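PDB 2J5Z: ficolin-3 from Homo sapiens, which probably acts as an innate immune lectin, recognising sugars such as galactose through a calcium-containing fibrinogen-like domain joined to a collagen-like region. Local coordinates for residues F65-S68 and W69-R73. Sequence-based numbering, arbitrary orientation.
Sequences FFRS and WSSYR
The Tyr72 ring presents its edge to the incoming loop: the carbonyl oxygens of Phe65 and Arg67 lie at that edge, in the ring plane, with Arg67 O 3.5 Å from Tyr72 CD2. Beyond the edge, Tyr72 OH donates to Phe65 O (2.7 Å), meeting a lone pair in the carbonyl plane at a C=O...O angle of 135°. The Phe65 side chain runs across that of Tyr72 at about a right angle, and the same hydroxyl meets Phe65 CD2 obliquely; Phe76 packs edge-to-face against both rings. Arg67 CB rests on Ser71 CB (3.6 Å), while its guanidinium leaves to pair with Asp46 of the second subunit. Ser68 is the N-cap of helix 69-74. Ser68 OG, set between the backbone N and the carbonyl carbon (chi1 65°), accepts a weak capping bond from Ser71 N (3.4 Å), and Ser68 O accepts from Tyr72 N (2.9 Å). One water links Ser68 N to Ser71 OG, another joins the Ser68 and Ser70 hydroxyls. The first turn is thus tied to the loop by backbone, hydroxyl and water links, and the phenol bond, reaching back seven residues, ties the loop, which runs along the edge of the buried tyrosine ring, to the start of the helix.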
ATOM      1  N   PHE A  65       1.402 -16.515  11.103  1.00 18.83           N
ATOM      2  CA  PHE A  65       0.182 -16.441  11.908  1.00 18.48           C
ATOM      3  C   PHE A  65       0.245 -17.362  13.136  1.00 19.59           C
ATOM      4  O   PHE A  65      -0.677 -17.378  13.948  1.00 19.10           O
ATOM      5  CB  PHE A  65      -1.081 -16.714  11.055  1.00 17.59           C
ATOM      6  CG  PHE A  65      -1.652 -15.476  10.399  1.00 16.82           C
ATOM      7  CD1 PHE A  65      -0.943 -14.816   9.408  1.00 15.66           C
ATOM      8  CD2 PHE A  65      -2.901 -14.968  10.777  1.00 14.61           C
ATOM      9  CE1 PHE A  65      -1.447 -13.674   8.805  1.00 15.96           C
ATOM     10  CE2 PHE A  65      -3.418 -13.815  10.169  1.00 15.87           C
ATOM     11  CZ  PHE A  65      -2.699 -13.175   9.177  1.00 15.98           C
ATOM     12  N   PHE A  66       1.333 -18.118  13.281  1.00 19.35           N
ATOM     13  CA  PHE A  66       1.469 -18.968  14.466  1.00 20.60           C
ATOM     14  C   PHE A  66       1.997 -18.125  15.629  1.00 20.80           C
ATOM     15  O   PHE A  66       3.181 -18.184  15.980  1.00 21.22           O
ATOM     16  CB  PHE A  66       2.365 -20.192  14.196  1.00 21.35           C
ATOM     17  CG  PHE A  66       2.337 -21.216  15.300  1.00 22.69           C
ATOM     18  CD1 PHE A  66       1.132 -21.754  15.730  1.00 23.44           C
ATOM     19  CD2 PHE A  66       3.513 -21.648  15.907  1.00 23.89           C
ATOM     20  CE1 PHE A  66       1.102 -22.699  16.749  1.00 24.38           C
ATOM     21  CE2 PHE A  66       3.488 -22.587  16.925  1.00 24.05           C
ATOM     22  CZ  PHE A  66       2.285 -23.113  17.346  1.00 23.76           C
ATOM     23  N   ARG A  67       1.118 -17.315  16.209  1.00 20.33           N
ATOM     24  CA  ARG A  67       1.529 -16.338  17.201  1.00 21.12           C
ATOM     25  C   ARG A  67       0.821 -16.506  18.532  1.00 21.04           C
ATOM     26  O   ARG A  67      -0.181 -17.223  18.644  1.00 21.36           O
ATOM     27  CB  ARG A  67       1.278 -14.920  16.685  1.00 22.00           C
ATOM     28  CG  ARG A  67       1.820 -14.650  15.304  1.00 24.73           C
ATOM     29  CD  ARG A  67       3.205 -14.027  15.344  1.00 28.70           C
ATOM     30  NE  ARG A  67       3.524 -13.484  14.028  1.00 31.69           N
ATOM     31  CZ  ARG A  67       3.727 -12.203  13.749  1.00 31.49           C
ATOM     32  NH1 ARG A  67       3.693 -11.275  14.706  1.00 31.92           N
ATOM     33  NH2 ARG A  67       4.004 -11.859  12.497  1.00 31.68           N
ATOM     34  N   SER A  68       1.335 -15.793  19.524  1.00 19.34           N
ATOM     35  CA  SER A  68       0.970 -15.972  20.910  1.00 19.63           C
ATOM     36  C   SER A  68      -0.283 -15.201  21.263  1.00 18.16           C
ATOM     37  O   SER A  68      -0.766 -14.379  20.477  1.00 16.88           O
ATOM     38  CB  SER A  68       2.093 -15.454  21.786  1.00 19.71           C
ATOM     39  OG  SER A  68       2.210 -14.054  21.604  1.00 21.22           O
ATOM     40  N   TRP A  69      -0.775 -15.460  22.470  1.00 17.19           N
ATOM     41  CA  TRP A  69      -1.944 -14.781  23.008  1.00 16.44           C
ATOM     42  C   TRP A  69      -1.811 -13.272  22.889  1.00 16.80           C
ATOM     43  O   TRP A  69      -2.745 -12.592  22.435  1.00 15.90           O
ATOM     44  CB  TRP A  69      -2.151 -15.178  24.480  1.00 15.78           C
ATOM     45  CG  TRP A  69      -3.370 -14.587  25.056  1.00 16.52           C
ATOM     46  CD1 TRP A  69      -3.457 -13.475  25.834  1.00 14.54           C
ATOM     47  CD2 TRP A  69      -4.702 -15.064  24.878  1.00 15.23           C
ATOM     48  NE1 TRP A  69      -4.774 -13.224  26.148  1.00 16.10           N
ATOM     49  CE2 TRP A  69      -5.556 -14.190  25.574  1.00 15.85           C
ATOM     50  CE3 TRP A  69      -5.258 -16.143  24.187  1.00 15.92           C
ATOM     51  CZ2 TRP A  69      -6.940 -14.369  25.606  1.00 15.50           C
ATOM     52  CZ3 TRP A  69      -6.631 -16.319  24.226  1.00 15.83           C
ATOM     53  CH2 TRP A  69      -7.452 -15.441  24.923  1.00 16.80           C
ATOM     54  N   SER A  70      -0.648 -12.747  23.291  1.00 16.24           N
ATOM     55  CA  SER A  70      -0.447 -11.294  23.342  1.00 17.08           C
ATOM     56  C   SER A  70      -0.451 -10.683  21.957  1.00 16.15           C
ATOM     57  O   SER A  70      -0.966  -9.576  21.753  1.00 17.02           O
ATOM     58  CB  SER A  70       0.847 -10.935  24.081  1.00 16.47           C
ATOM     59  OG  SER A  70       1.973 -11.510  23.436  1.00 18.42           O
ATOM     60  N   SER A  71       0.130 -11.407  21.008  1.00 16.18           N
ATOM     61  CA  SER A  71       0.131 -11.018  19.601  1.00 16.33           C
ATOM     62  C   SER A  71      -1.287 -10.995  19.030  1.00 15.83           C
ATOM     63  O   SER A  71      -1.684 -10.035  18.376  1.00 14.69           O
ATOM     64  CB  SER A  71       1.000 -11.977  18.792  1.00 17.61           C
ATOM     65  OG  SER A  71       2.377 -11.751  19.050  1.00 19.59           O
ATOM     66  N   TYR A  72      -2.058 -12.047  19.288  1.00 15.18           N
ATOM     67  CA  TYR A  72      -3.441 -12.053  18.834  1.00 14.89           C
ATOM     68  C   TYR A  72      -4.261 -10.987  19.533  1.00 14.60           C
ATOM     69  O   TYR A  72      -5.192 -10.433  18.947  1.00 14.56           O
ATOM     70  CB  TYR A  72      -4.075 -13.450  18.955  1.00 13.72           C
ATOM     71  CG  TYR A  72      -3.816 -14.224  17.705  1.00 12.95           C
ATOM     72  CD1 TYR A  72      -4.590 -14.008  16.564  1.00 13.23           C
ATOM     73  CD2 TYR A  72      -2.723 -15.086  17.609  1.00 13.77           C
ATOM     74  CE1 TYR A  72      -4.331 -14.675  15.391  1.00 14.16           C
ATOM     75  CE2 TYR A  72      -2.446 -15.767  16.428  1.00 13.45           C
ATOM     76  CZ  TYR A  72      -3.258 -15.536  15.313  1.00 15.10           C
ATOM     77  OH  TYR A  72      -3.042 -16.183  14.118  1.00 15.45           O
ATOM     78  N   ARG A  73      -3.919 -10.683  20.783  1.00 13.59           N
ATOM     79  CA  ARG A  73      -4.671  -9.686  21.536  1.00 13.78           C
ATOM     80  C   ARG A  73      -4.507  -8.287  20.946  1.00 13.80           C
ATOM     81  O   ARG A  73      -5.472  -7.545  20.801  1.00 13.48           O
ATOM     82  CB  ARG A  73      -4.236  -9.675  23.014  1.00 14.66           C
ATOM     83  CG  ARG A  73      -4.849  -8.542  23.838  1.00 15.78           C
ATOM     84  CD  ARG A  73      -4.410  -8.629  25.327  1.00 16.60           C
ATOM     85  NE  ARG A  73      -2.973  -8.378  25.427  1.00 18.24           N
ATOM     86  CZ  ARG A  73      -2.127  -9.045  26.214  1.00 19.73           C
ATOM     87  NH1 ARG A  73      -2.555 -10.059  26.970  1.00 18.40           N
ATOM     88  NH2 ARG A  73      -0.834  -8.710  26.211  1.00 19.22           N
TER
HETATM   89  O   HOH W   1       3.738 -14.203  18.978  1.00 22.90           O
HETATM   90  O   HOH W   2       3.803 -13.525  23.505  1.00 40.14           O